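Local coordinates for protein Rho guanine nucleotide exchange factor 12 (Homo sapiens, PDB 1TXD) that acts as a guanine nucleotide exchange factor for the small GTPase RhoA, through the tandem DH and PH domains of this chain, at residues E217-R223 and K256-E260; P262-K266 and Y347-Q352; N331-F335 and K357-Q361. The protein carries 1 engineered substitution. One frame throughout, in Å; residues are numbered along the deposited sequence.

In the fold
The three contacts run from the DH-PH junction into the PH fold. Interaction 1 is a surface contact, in which the long helix 191-230 meets the start of strand 257-266 through charged side chains and one amide hydrogen bond. Interaction 2, partly buried, pairs that same strand with strand 344-350 by backbone bonds, with W265 and L349 on one face and V264, V350, K266 and E348 on the other. Interaction 3 is buried and made mainly of a leucine and the aliphatic parts of lysines, without hydrogen bonds between its segments: strand 333-339, the next neighbour of 344-350, packs against helix 354-374. L349 O and L334 N link interactions 2 and 3, H259 and W360 interactions 1 and 3.

Interaction 1: residues E217-R223 and K256-E260; sequences EAENKQR and KMIHE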
ATOM      1  N   GLU A 217      -4.596   3.294  -3.100  1.00 26.72           N
ATOM      2  CA  GLU A 217      -5.637   4.135  -2.484  1.00 27.59           C
ATOM      3  C   GLU A 217      -5.123   4.621  -1.150  1.00 26.79           C
ATOM      4  O   GLU A 217      -5.118   5.808  -0.880  1.00 27.28           O
ATOM      5  CB  GLU A 217      -7.023   3.414  -2.383  1.00 29.47           C
ATOM      6  CG  GLU A 217      -8.054   3.841  -3.468  1.00 33.86           C
ATOM      7  CD  GLU A 217      -8.941   2.722  -4.065  1.00 36.43           C
ATOM      8  OE1 GLU A 217      -9.533   1.928  -3.307  1.00 40.19           O
ATOM      9  OE2 GLU A 217      -9.080   2.639  -5.309  1.00 35.21           O
ATOM     10  N   ALA A 218      -4.616   3.714  -0.320  1.00 27.21           N
ATOM     11  CA  ALA A 218      -4.135   4.086   0.993  1.00 25.02           C
ATOM     12  C   ALA A 218      -2.867   4.965   1.013  1.00 25.30           C
ATOM     13  O   ALA A 218      -2.781   5.865   1.804  1.00 25.31           O
ATOM     14  CB  ALA A 218      -3.937   2.844   1.865  1.00 24.96           C
ATOM     15  N   GLU A 219      -1.857   4.700   0.207  1.00 25.50           N
ATOM     16  CA  GLU A 219      -0.724   5.621   0.155  1.00 28.59           C
ATOM     17  C   GLU A 219      -1.156   7.071  -0.208  1.00 30.08           C
ATOM     18  O   GLU A 219      -0.535   8.048   0.247  1.00 31.84           O
ATOM     19  CB  GLU A 219       0.297   5.149  -0.903  1.00 29.39           C
ATOM     20  CG  GLU A 219       1.042   3.880  -0.471  1.00 32.55           C
ATOM     21  CD  GLU A 219       1.922   3.330  -1.578  1.00 33.76           C
ATOM     22  OE1 GLU A 219       2.924   2.642  -1.282  1.00 35.53           O
ATOM     23  OE2 GLU A 219       1.591   3.566  -2.746  1.00 33.18           O
ATOM     24  N   ASN A 220      -2.186   7.223  -1.044  1.00 28.99           N
ATOM     25  CA  ASN A 220      -2.674   8.554  -1.393  1.00 27.90           C
ATOM     26  C   ASN A 220      -3.298   9.218  -0.184  1.00 27.63           C
ATOM     27  O   ASN A 220      -2.999  10.375   0.069  1.00 26.42           O
ATOM     28  CB  ASN A 220      -3.655   8.525  -2.591  1.00 28.35           C
ATOM     29  CG  ASN A 220      -3.953   9.944  -3.174  1.00 28.45           C
ATOM     30  OD1 ASN A 220      -4.001  10.961  -2.455  1.00 31.50           O
ATOM     31  ND2 ASN A 220      -4.177   9.998  -4.478  1.00 31.30           N
ATOM     32  N   LYS A 221      -4.094   8.485   0.611  1.00 28.53           N
ATOM     33  CA  LYS A 221      -4.721   9.053   1.808  1.00 29.85           C
ATOM     34  C   LYS A 221      -3.729   9.396   2.908  1.00 30.58           C
ATOM     35  O   LYS A 221      -3.957  10.343   3.656  1.00 28.95           O
ATOM     36  CB  LYS A 221      -5.772   8.106   2.436  1.00 32.30           C
ATOM     37  CG  LYS A 221      -7.001   7.909   1.541  1.00 35.47           C
ATOM     38  CD  LYS A 221      -7.880   6.734   2.020  1.00 37.41           C
ATOM     39  CE  LYS A 221      -8.766   6.200   0.895  1.00 37.90           C
ATOM     40  NZ  LYS A 221     -10.169   5.982   1.358  1.00 39.19           N
ATOM     41  N   GLN A 222      -2.681   8.585   3.066  1.00 30.36           N
ATOM     42  CA  GLN A 222      -1.726   8.794   4.150  1.00 28.53           C
ATOM     43  C   GLN A 222      -0.827  10.010   3.805  1.00 29.00           C
ATOM     44  O   GLN A 222      -0.386  10.782   4.685  1.00 26.25           O
ATOM     45  CB  GLN A 222      -0.944   7.506   4.425  1.00 28.07           C
ATOM     46  CG  GLN A 222      -0.104   7.511   5.726  1.00 26.70           C
ATOM     47  CD  GLN A 222       1.185   8.320   5.549  1.00 29.03           C
ATOM     48  OE1 GLN A 222       1.877   8.178   4.519  1.00 33.24           O
ATOM     49  NE2 GLN A 222       1.454   9.232   6.478  1.00 25.85           N
ATOM     50  N   ARG A 223      -0.606  10.234   2.512  1.00 29.44           N
ATOM     51  CA  ARG A 223       0.121  11.427   2.093  1.00 30.35           C
ATOM     52  C   ARG A 223      -0.647  12.672   2.493  1.00 31.27           C
ATOM     53  O   ARG A 223      -0.106  13.588   3.096  1.00 29.47           O
ATOM     54  CB  ARG A 223       0.325  11.427   0.605  1.00 31.38           C
ATOM     55  CG  ARG A 223       1.600  10.764   0.175  1.00 33.36           C
ATOM     56  CD  ARG A 223       1.965  11.138  -1.269  1.00 33.62           C
ATOM     57  NE  ARG A 223       0.888  10.757  -2.193  1.00 36.19           N
ATOM     58  CZ  ARG A 223       0.783   9.589  -2.878  1.00 37.49           C
ATOM     59  NH1 ARG A 223       1.686   8.614  -2.765  1.00 36.22           N
ATOM     60  NH2 ARG A 223      -0.252   9.401  -3.704  1.00 38.61           N
ATOM     61  N   LYS A 256     -10.438  13.228  -1.804  1.00 54.09           N
ATOM     62  CA  LYS A 256      -9.264  12.535  -2.326  1.00 55.46           C
ATOM     63  C   LYS A 256      -8.395  13.483  -3.146  1.00 55.89           C
ATOM     64  O   LYS A 256      -8.916  14.380  -3.803  1.00 55.30           O
ATOM     65  CB  LYS A 256      -9.680  11.307  -3.143  1.00 56.18           C
ATOM     66  CG  LYS A 256     -10.130  10.128  -2.260  1.00 56.72           C
ATOM     67  CD  LYS A 256     -10.273   8.821  -3.048  1.00 57.28           C
ATOM     68  CE  LYS A 256      -9.847   7.624  -2.215  1.00 57.65           C
ATOM     69  NZ  LYS A 256     -10.216   6.325  -2.848  1.00 57.47           N
ATOM     70  N   MET A 257      -7.074  13.290  -3.066  1.00 56.59           N
ATOM     71  CA  MET A 257      -6.092  14.045  -3.860  1.00 56.98           C
ATOM     72  C   MET A 257      -5.896  13.389  -5.214  1.00 57.45           C
ATOM     73  O   MET A 257      -5.781  12.167  -5.305  1.00 57.30           O
ATOM     74  CB  MET A 257      -4.747  14.124  -3.120  1.00 57.73           C
ATOM     75  CG  MET A 257      -3.514  14.615  -3.930  1.00 58.18           C
ATOM     76  SD  MET A 257      -2.038  14.820  -2.809  1.00 60.56           S
ATOM     77  CE  MET A 257      -2.444  16.277  -2.074  1.00 60.95           C
ATOM     78  N   ILE A 258      -5.863  14.218  -6.257  1.00 57.90           N
ATOM     79  CA  ILE A 258      -5.719  13.773  -7.637  1.00 58.06           C
ATOM     80  C   ILE A 258      -4.341  14.104  -8.202  1.00 58.42           C
ATOM     81  O   ILE A 258      -3.783  13.326  -8.980  1.00 58.18           O
ATOM     82  CB  ILE A 258      -6.841  14.403  -8.484  1.00 58.47           C
ATOM     83  CG1 ILE A 258      -8.140  13.618  -8.259  1.00 59.04           C
ATOM     84  CG2 ILE A 258      -6.479  14.453  -9.997  1.00 58.54           C
ATOM     85  CD1 ILE A 258      -8.910  14.028  -7.023  1.00 59.13           C
ATOM     86  N   HIS A 259      -3.787  15.246  -7.808  1.00 58.94           N
ATOM     87  CA  HIS A 259      -2.479  15.669  -8.293  1.00 59.54           C
ATOM     88  C   HIS A 259      -1.758  16.565  -7.281  1.00 58.11           C
ATOM     89  O   HIS A 259      -2.379  17.146  -6.396  1.00 56.05           O
ATOM     90  CB  HIS A 259      -2.635  16.398  -9.645  1.00 61.45           C
ATOM     91  CG  HIS A 259      -1.385  16.413 -10.463  1.00 64.69           C
ATOM     92  ND1 HIS A 259      -0.418  17.384 -10.321  1.00 67.84           N
ATOM     93  CD2 HIS A 259      -0.923  15.556 -11.401  1.00 67.49           C
ATOM     94  CE1 HIS A 259       0.583  17.130 -11.145  1.00 69.08           C
ATOM     95  NE2 HIS A 259       0.302  16.027 -11.813  1.00 69.21           N
ATOM     96  N   GLU A 260      -0.442  16.657  -7.420  1.00 58.12           N
ATOM     97  CA  GLU A 260       0.360  17.584  -6.634  1.00 59.53           C
ATOM     98  C   GLU A 260       1.686  17.918  -7.324  1.00 60.75           C
ATOM     99  O   GLU A 260       2.226  17.113  -8.095  1.00 61.84           O
ATOM    100  CB  GLU A 260       0.653  16.991  -5.253  1.00 60.18           C
ATOM    101  CG  GLU A 260       1.614  15.813  -5.298  1.00 60.96           C
ATOM    102  CD  GLU A 260       1.714  15.081  -3.984  1.00 61.25           C
ATOM    103  OE1 GLU A 260       2.087  15.712  -2.979  1.00 62.43           O
ATOM    104  OE2 GLU A 260       1.418  13.876  -3.961  1.00 62.04           O
TER
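K256, N220 and M257 bury the most surface where the long helix 191-230, whose 217-223 part leads from the DH domain toward the PH domain, passes the first strand of the PH β-sandwich. The one hydrogen bond between the segments starts from the side chain of N220, whose ND2 lies 2.8 Å from the backbone O of M257. The bond is bent, with an N-H...O angle of 145°, and the donor is tilted from the carbonyl plane. N220 reaches the strand because its CG stands anti to the backbone N (chi1 -168°), so that the amide projects off the helix; the other branch, OD1, rests 3.3 Å from CB of M257. Beyond CB the M257 side chain turns away from the helix and packs on L278 and L280 of the adjacent strand 275-280.

K256 works differently, with the end of its long chain laid across the helix surface. Its NZ lies 3.4 Å from CG of E217, an approach to the aliphatic part rather than to the carboxylate, while E217 OE2 is hydrogen-bonded to Q213. Next to it the CE atoms of K256 and K221 meet at 3.6 Å, and the two ammonium groups are close enough that some mutual repulsion is likely, probably eased by the acidic E217.

At the far end of the contact R223 faces E260, whose OE1 is hydrogen-bonded to Y276 OH. The guanidinium and carboxylate planes are 56° apart, and one guanidinium face lies over E219 O of its own helix. The resulting salt bridge is long and purely electrostatic: E260 OE2 sits 3.6 Å from R223 NE, well out of the guanidinium plane, with no N-H pointing at it, and NE is buried without a hydrogen-bond partner.

Interaction 2: residues P262-K266 and Y347-Q352; sequences PLVWK and YELVAQ
Strands 262-266 and 347-350 run antiparallel with a marked twist, their directions 138° apart, and V264 and V350 exchange backbone hydrogen bonds in both directions, with V264 N 2.9 Å from V350 O. This pairing brings the first strand of the PH β-sandwich beside its last one, 344-350, just ahead of the C-terminal helix. In both bonds the donor lies above the carbonyl plane, and the bond from K266 N to E348 O is weak. V264 O also takes a CA-H...O contact from L349 CA, at 3.2 Å.

On one face W265 is the central side chain. Its chi1 is near trans (-178°), which stands the indole out from this face with its CD1 edge turned to the neighbouring strand. CD1 meets E348 O at the ring edge, and CD2 of L349 lies against the same carbon. Farther out, CZ2 approaches CD1 of Y347 at 3.7 Å; the two six-membered rings are inclined by 40°, an oblique packing, and Y347 OH is hydrogen-bonded to S314 O. Replacing W265 with an alanine would probably open a gap beside Y347 and L349, leaving the tyrosine ring freer to shift. Toward the other end of the pairing L263 places CD1 against CB of L349 and CD2 against CB of A351, and is itself packed on W360 of helix 354-374.

The opposite face carries V264 and V350, whose CB atoms are 4.1 Å apart, and then K266 and E348, which run abreast off the sheet. Their charged ends stop short of a salt bridge; the closest approach is of a lysine methylene to a carboxylate oxygen, K266 CD to E348 OE2 at 3.4 Å.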
ATOM      1  N   PRO A 262       5.244  21.202  -7.497  1.00 59.96           N
ATOM      2  CA  PRO A 262       5.734  22.582  -7.387  1.00 60.36           C
ATOM      3  C   PRO A 262       5.214  23.508  -8.520  1.00 60.28           C
ATOM      4  O   PRO A 262       5.578  23.326  -9.691  1.00 59.44           O
ATOM      5  CB  PRO A 262       7.264  22.431  -7.471  1.00 60.32           C
ATOM      6  CG  PRO A 262       7.543  20.972  -7.704  1.00 60.25           C
ATOM      7  CD  PRO A 262       6.265  20.296  -8.049  1.00 59.80           C
ATOM      8  N   LEU A 263       4.358  24.465  -8.160  1.00 60.50           N
ATOM      9  CA  LEU A 263       4.032  25.602  -9.030  1.00 61.21           C
ATOM     10  C   LEU A 263       4.682  26.878  -8.490  1.00 61.84           C
ATOM     11  O   LEU A 263       5.129  26.922  -7.352  1.00 62.15           O
ATOM     12  CB  LEU A 263       2.515  25.821  -9.137  1.00 60.70           C
ATOM     13  CG  LEU A 263       1.650  24.650  -9.610  1.00 60.31           C
ATOM     14  CD1 LEU A 263       0.180  25.027  -9.600  1.00 59.60           C
ATOM     15  CD2 LEU A 263       2.073  24.165 -10.987  1.00 60.40           C
ATOM     16  N   VAL A 264       4.729  27.905  -9.331  1.00 62.52           N
ATOM     17  CA  VAL A 264       5.154  29.248  -8.945  1.00 62.87           C
ATOM     18  C   VAL A 264       3.885  30.120  -8.970  1.00 63.41           C
ATOM     19  O   VAL A 264       2.871  29.713  -9.545  1.00 63.71           O
ATOM     20  CB  VAL A 264       6.263  29.749  -9.913  1.00 62.83           C
ATOM     21  CG1 VAL A 264       6.482  31.262  -9.830  1.00 62.77           C
ATOM     22  CG2 VAL A 264       7.571  29.008  -9.635  1.00 62.39           C
ATOM     23  N   TRP A 265       3.908  31.280  -8.315  1.00 63.79           N
ATOM     24  CA  TRP A 265       2.755  32.187  -8.344  1.00 64.36           C
ATOM     25  C   TRP A 265       3.178  33.626  -8.603  1.00 64.15           C
ATOM     26  O   TRP A 265       3.585  34.339  -7.678  1.00 64.58           O
ATOM     27  CB  TRP A 265       1.943  32.110  -7.045  1.00 64.90           C
ATOM     28  CG  TRP A 265       0.704  32.986  -7.049  1.00 66.16           C
ATOM     29  CD1 TRP A 265       0.146  33.631  -8.126  1.00 67.18           C
ATOM     30  CD2 TRP A 265      -0.126  33.309  -5.924  1.00 67.44           C
ATOM     31  NE1 TRP A 265      -0.971  34.331  -7.736  1.00 67.73           N
ATOM     32  CE2 TRP A 265      -1.165  34.148  -6.390  1.00 67.94           C
ATOM     33  CE3 TRP A 265      -0.100  32.971  -4.561  1.00 68.21           C
ATOM     34  CZ2 TRP A 265      -2.163  34.654  -5.546  1.00 68.18           C
ATOM     35  CZ3 TRP A 265      -1.097  33.474  -3.721  1.00 68.45           C
ATOM     36  CH2 TRP A 265      -2.111  34.306  -4.221  1.00 68.69           C
ATOM     37  N   LYS A 266       3.073  34.041  -9.868  1.00 63.49           N
ATOM     38  CA  LYS A 266       3.303  35.432 -10.272  1.00 62.57           C
ATOM     39  C   LYS A 266       2.152  36.294  -9.734  1.00 62.32           C
ATOM     40  O   LYS A 266       1.044  36.291 -10.288  1.00 62.19           O
ATOM     41  CB  LYS A 266       3.410  35.535 -11.806  1.00 61.98           C
ATOM     42  CG  LYS A 266       3.960  36.849 -12.338  1.00 61.21           C
ATOM     43  CD  LYS A 266       3.828  36.923 -13.860  1.00 60.53           C
ATOM     44  CE  LYS A 266       4.432  38.200 -14.437  1.00 60.28           C
ATOM     45  NZ  LYS A 266       3.447  39.319 -14.524  1.00 59.58           N
ATOM     46  N   TYR A 347      -5.238  33.825 -11.080  1.00 58.27           N
ATOM     47  CA  TYR A 347      -3.988  33.317 -10.567  1.00 58.06           C
ATOM     48  C   TYR A 347      -3.177  32.918 -11.775  1.00 58.66           C
ATOM     49  O   TYR A 347      -3.630  32.107 -12.576  1.00 58.62           O
ATOM     50  CB  TYR A 347      -4.220  32.093  -9.662  1.00 57.52           C
ATOM     51  CG  TYR A 347      -5.184  32.318  -8.514  1.00 55.60           C
ATOM     52  CD1 TYR A 347      -4.714  32.536  -7.213  1.00 55.09           C
ATOM     53  CD2 TYR A 347      -6.561  32.294  -8.722  1.00 54.62           C
ATOM     54  CE1 TYR A 347      -5.592  32.734  -6.156  1.00 54.10           C
ATOM     55  CE2 TYR A 347      -7.447  32.496  -7.674  1.00 54.34           C
ATOM     56  CZ  TYR A 347      -6.955  32.710  -6.395  1.00 54.17           C
ATOM     57  OH  TYR A 347      -7.826  32.902  -5.357  1.00 53.84           O
ATOM     58  N   GLU A 348      -1.996  33.513 -11.920  1.00 59.71           N
ATOM     59  CA  GLU A 348      -1.010  33.056 -12.893  1.00 60.20           C
ATOM     60  C   GLU A 348      -0.058  32.090 -12.180  1.00 60.98           C
ATOM     61  O   GLU A 348       0.696  32.497 -11.298  1.00 61.09           O
ATOM     62  CB  GLU A 348      -0.246  34.250 -13.472  1.00 60.15           C
ATOM     63  CG  GLU A 348       0.372  34.009 -14.848  1.00 59.91           C
ATOM     64  CD  GLU A 348       1.010  35.261 -15.447  1.00 58.65           C
ATOM     65  OE1 GLU A 348       0.516  36.373 -15.174  1.00 57.11           O
ATOM     66  OE2 GLU A 348       2.017  35.136 -16.179  1.00 57.18           O
ATOM     67  N   LEU A 349      -0.122  30.809 -12.550  1.00 61.82           N
ATOM     68  CA  LEU A 349       0.694  29.757 -11.938  1.00 62.31           C
ATOM     69  C   LEU A 349       1.603  29.100 -12.972  1.00 63.11           C
ATOM     70  O   LEU A 349       1.129  28.590 -13.982  1.00 62.98           O
ATOM     71  CB  LEU A 349      -0.208  28.698 -11.299  1.00 62.00           C
ATOM     72  CG  LEU A 349      -1.311  29.257 -10.402  1.00 61.32           C
ATOM     73  CD1 LEU A 349      -2.336  28.189 -10.062  1.00 61.23           C
ATOM     74  CD2 LEU A 349      -0.704  29.858  -9.145  1.00 61.20           C
ATOM     75  N   VAL A 350       2.904  29.096 -12.696  1.00 64.10           N
ATOM     76  CA  VAL A 350       3.917  28.660 -13.654  1.00 65.02           C
ATOM     77  C   VAL A 350       4.585  27.361 -13.215  1.00 66.19           C
ATOM     78  O   VAL A 350       5.231  27.326 -12.174  1.00 66.11           O
ATOM     79  CB  VAL A 350       5.038  29.718 -13.774  1.00 64.81           C
ATOM     80  CG1 VAL A 350       5.905  29.451 -15.004  1.00 64.58           C
ATOM     81  CG2 VAL A 350       4.455  31.127 -13.785  1.00 65.04           C
ATOM     82  N   ALA A 351       4.446  26.311 -14.025  1.00 67.63           N
ATOM     83  CA  ALA A 351       5.099  25.032 -13.754  1.00 69.12           C
ATOM     84  C   ALA A 351       6.508  25.031 -14.324  1.00 70.00           C
ATOM     85  O   ALA A 351       6.896  25.943 -15.058  1.00 69.32           O
ATOM     86  CB  ALA A 351       4.288  23.874 -14.331  1.00 69.42           C
ATOM     87  N   GLN A 352       7.254  23.983 -13.996  1.00 70.76           N
ATOM     88  CA  GLN A 352       8.687  23.913 -14.289  1.00 72.08           C
ATOM     89  C   GLN A 352       8.985  23.434 -15.714  1.00 73.67           C
ATOM     90  O   GLN A 352      10.064  23.712 -16.245  1.00 74.48           O
ATOM     91  CB  GLN A 352       9.404  23.011 -13.268  1.00 71.51           C
ATOM     92  CG  GLN A 352       8.902  23.175 -11.828  1.00 70.79           C
ATOM     93  CD  GLN A 352       9.941  22.804 -10.783  1.00 70.79           C
ATOM     94  OE1 GLN A 352      10.800  21.951 -11.020  1.00 69.41           O
ATOM     95  NE2 GLN A 352       9.863  23.443  -9.622  1.00 70.38           N
TER

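Interaction 3: residues N331-F335 and K357-Q361; sequences NKALF and KTVWQ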
ATOM      1  N   ASN A 331       4.666  32.659 -20.491  1.00 66.45           N
ATOM      2  CA  ASN A 331       5.401  31.421 -20.282  1.00 66.65           C
ATOM      3  C   ASN A 331       4.487  30.211 -20.455  1.00 65.97           C
ATOM      4  O   ASN A 331       3.322  30.353 -20.847  1.00 64.63           O
ATOM      5  CB  ASN A 331       6.032  31.420 -18.874  1.00 67.02           C
ATOM      6  CG  ASN A 331       7.368  30.681 -18.813  1.00 68.32           C
ATOM      7  OD1 ASN A 331       8.182  30.756 -19.737  1.00 70.19           O
ATOM      8  ND2 ASN A 331       7.602  29.966 -17.711  1.00 68.76           N
ATOM      9  N   LYS A 332       5.019  29.019 -20.151  1.00 65.95           N
ATOM     10  CA  LYS A 332       4.201  27.805 -20.096  1.00 65.47           C
ATOM     11  C   LYS A 332       3.639  27.688 -18.673  1.00 65.02           C
ATOM     12  O   LYS A 332       4.015  26.819 -17.836  1.00 65.12           O
ATOM     13  CB  LYS A 332       4.970  26.585 -20.605  1.00 65.98           C
ATOM     14  CG  LYS A 332       4.758  26.271 -22.111  1.00 67.00           C
ATOM     15  CD  LYS A 332       4.479  27.508 -23.023  1.00 68.80           C
ATOM     16  CE  LYS A 332       5.323  27.460 -24.274  1.00 69.67           C
ATOM     17  NZ  LYS A 332       4.850  28.453 -25.251  1.00 70.44           N
ATOM     18  N   ALA A 333       2.743  28.643 -18.445  1.00 63.88           N
ATOM     19  CA  ALA A 333       2.010  28.861 -17.226  1.00 64.26           C
ATOM     20  C   ALA A 333       0.540  28.731 -17.590  1.00 64.27           C
ATOM     21  O   ALA A 333       0.194  28.377 -18.715  1.00 65.38           O
ATOM     22  CB  ALA A 333       2.299  30.260 -16.694  1.00 64.08           C
ATOM     23  N   LEU A 334      -0.324  29.029 -16.633  1.00 64.01           N
ATOM     24  CA  LEU A 334      -1.755  28.941 -16.841  1.00 63.63           C
ATOM     25  C   LEU A 334      -2.405  30.089 -16.106  1.00 63.67           C
ATOM     26  O   LEU A 334      -1.854  30.620 -15.142  1.00 63.38           O
ATOM     27  CB  LEU A 334      -2.311  27.617 -16.296  1.00 63.90           C
ATOM     28  CG  LEU A 334      -1.666  26.299 -16.749  1.00 63.98           C
ATOM     29  CD1 LEU A 334      -2.032  25.169 -15.813  1.00 63.66           C
ATOM     30  CD2 LEU A 334      -2.096  25.955 -18.167  1.00 64.86           C
ATOM     31  N   PHE A 335      -3.580  30.475 -16.581  1.00 63.47           N
ATOM     32  CA  PHE A 335      -4.428  31.391 -15.859  1.00 63.81           C
ATOM     33  C   PHE A 335      -5.496  30.515 -15.254  1.00 63.07           C
ATOM     34  O   PHE A 335      -6.272  29.881 -15.964  1.00 63.53           O
ATOM     35  CB  PHE A 335      -5.055  32.442 -16.790  1.00 64.37           C
ATOM     36  CG  PHE A 335      -4.063  33.414 -17.376  1.00 65.31           C
ATOM     37  CD1 PHE A 335      -3.144  34.068 -16.569  1.00 65.66           C
ATOM     38  CD2 PHE A 335      -4.061  33.685 -18.740  1.00 66.29           C
ATOM     39  CE1 PHE A 335      -2.236  34.960 -17.109  1.00 66.15           C
ATOM     40  CE2 PHE A 335      -3.153  34.577 -19.284  1.00 66.49           C
ATOM     41  CZ  PHE A 335      -2.238  35.215 -18.470  1.00 66.57           C
ATOM     42  N   LYS A 357       2.716  21.174 -16.985  1.00 80.11           N
ATOM     43  CA  LYS A 357       1.588  22.107 -17.016  1.00 79.34           C
ATOM     44  C   LYS A 357       0.457  21.615 -17.919  1.00 78.51           C
ATOM     45  O   LYS A 357      -0.669  22.091 -17.796  1.00 77.67           O
ATOM     46  CB  LYS A 357       2.013  23.535 -17.423  1.00 79.39           C
ATOM     47  CG  LYS A 357       2.352  23.724 -18.887  1.00 79.11           C
ATOM     48  CD  LYS A 357       1.154  24.183 -19.731  1.00 79.26           C
ATOM     49  CE  LYS A 357       1.604  24.752 -21.064  1.00 79.06           C
ATOM     50  NZ  LYS A 357       0.764  24.264 -22.192  1.00 79.86           N
ATOM     51  N   THR A 358       0.747  20.674 -18.819  1.00 77.43           N
ATOM     52  CA  THR A 358      -0.307  20.100 -19.661  1.00 77.02           C
ATOM     53  C   THR A 358      -1.076  19.056 -18.865  1.00 75.22           C
ATOM     54  O   THR A 358      -2.276  18.891 -19.065  1.00 75.11           O
ATOM     55  CB  THR A 358       0.240  19.493 -20.985  1.00 77.29           C
ATOM     56  OG1 THR A 358       1.461  20.132 -21.367  1.00 78.40           O
ATOM     57  CG2 THR A 358      -0.699  19.807 -22.146  1.00 77.36           C
ATOM     58  N   VAL A 359      -0.380  18.361 -17.968  1.00 73.75           N
ATOM     59  CA  VAL A 359      -1.025  17.501 -16.976  1.00 71.90           C
ATOM     60  C   VAL A 359      -1.876  18.356 -16.017  1.00 69.73           C
ATOM     61  O   VAL A 359      -3.050  18.060 -15.797  1.00 69.03           O
ATOM     62  CB  VAL A 359       0.018  16.650 -16.216  1.00 72.59           C
ATOM     63  CG1 VAL A 359      -0.581  15.985 -14.980  1.00 73.33           C
ATOM     64  CG2 VAL A 359       0.618  15.592 -17.140  1.00 73.17           C
ATOM     65  N   TRP A 360      -1.306  19.435 -15.486  1.00 67.47           N
ATOM     66  CA  TRP A 360      -2.034  20.306 -14.562  1.00 66.19           C
ATOM     67  C   TRP A 360      -3.309  20.833 -15.212  1.00 65.99           C
ATOM     68  O   TRP A 360      -4.382  20.772 -14.613  1.00 65.08           O
ATOM     69  CB  TRP A 360      -1.165  21.482 -14.090  1.00 65.69           C
ATOM     70  CG  TRP A 360      -0.318  21.209 -12.854  1.00 64.55           C
ATOM     71  CD1 TRP A 360       1.033  21.024 -12.820  1.00 64.11           C
ATOM     72  CD2 TRP A 360      -0.762  21.127 -11.488  1.00 63.50           C
ATOM     73  NE1 TRP A 360       1.454  20.814 -11.528  1.00 64.67           N
ATOM     74  CE2 TRP A 360       0.371  20.871 -10.691  1.00 63.63           C
ATOM     75  CE3 TRP A 360      -2.008  21.229 -10.858  1.00 63.16           C
ATOM     76  CZ2 TRP A 360       0.299  20.738  -9.308  1.00 62.85           C
ATOM     77  CZ3 TRP A 360      -2.076  21.087  -9.475  1.00 62.52           C
ATOM     78  CH2 TRP A 360      -0.933  20.845  -8.722  1.00 62.48           C
ATOM     79  N   GLN A 361      -3.183  21.341 -16.442  1.00 65.94           N
ATOM     80  CA  GLN A 361      -4.330  21.871 -17.172  1.00 65.86           C
ATOM     81  C   GLN A 361      -5.341  20.764 -17.397  1.00 65.37           C
ATOM     82  O   GLN A 361      -6.521  20.939 -17.123  1.00 66.04           O
ATOM     83  CB  GLN A 361      -3.932  22.496 -18.524  1.00 65.99           C
ATOM     84  CG  GLN A 361      -5.153  22.881 -19.400  1.00 67.12           C
ATOM     85  CD  GLN A 361      -4.819  23.795 -20.586  1.00 66.98           C
ATOM     86  OE1 GLN A 361      -3.695  23.796 -21.077  1.00 68.62           O
ATOM     87  NE2 GLN A 361      -5.804  24.555 -21.049  1.00 67.85           N
TER
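Two lysines on facing elements meet here through their carbon chains: CG of K332 lies 3.7 Å from CE of K357, the two side chains crossing while their ammonium groups diverge. K332 is the centre of an inverse gamma turn at the approach to the strand, and its side chain is bent twice. K357 is buried despite its charge. Its CG sits between its own backbone N and carbonyl carbon (chi1 73°), an orientation that sends the chain off the helix toward the strand, with CG passing 3.7 Å from the backbone O of K332. The polar end has its own partner outside this contact, since NZ is hydrogen-bonded to Q326 OE1.

The apolar centre is L334, which has the largest buried area of the contact. One methyl, CD1, is directed at the helix backbone, 3.9 Å from K357 O and close to Q361 N, the two atoms that form a helical backbone hydrogen bond; it also touches CB of W360 at 4.2 Å. The other methyl, CD2, touches both CD of K357 and CB of Q361, so that the leucine fits into the surface of one helical turn. This is the packing of the PH fold, in which the C-terminal helix 354-374 closes one end of the β-sandwich. On the strand side L334 is held in the sheet by backbone bonding to L349.

W360 meets this strand mainly through CB, and its indole turns away to pack on L263, T277 and L279, with NE1 hydrogen-bonded to E356. Q361 crosses L334 at a slant, its CB 3.9 Å from L334 CD2. A trans first torsion (chi1 172°) and an extended chain then carry the Q361 amide along, placing OE1 4.0 Å from the same CD2 methyl of L334.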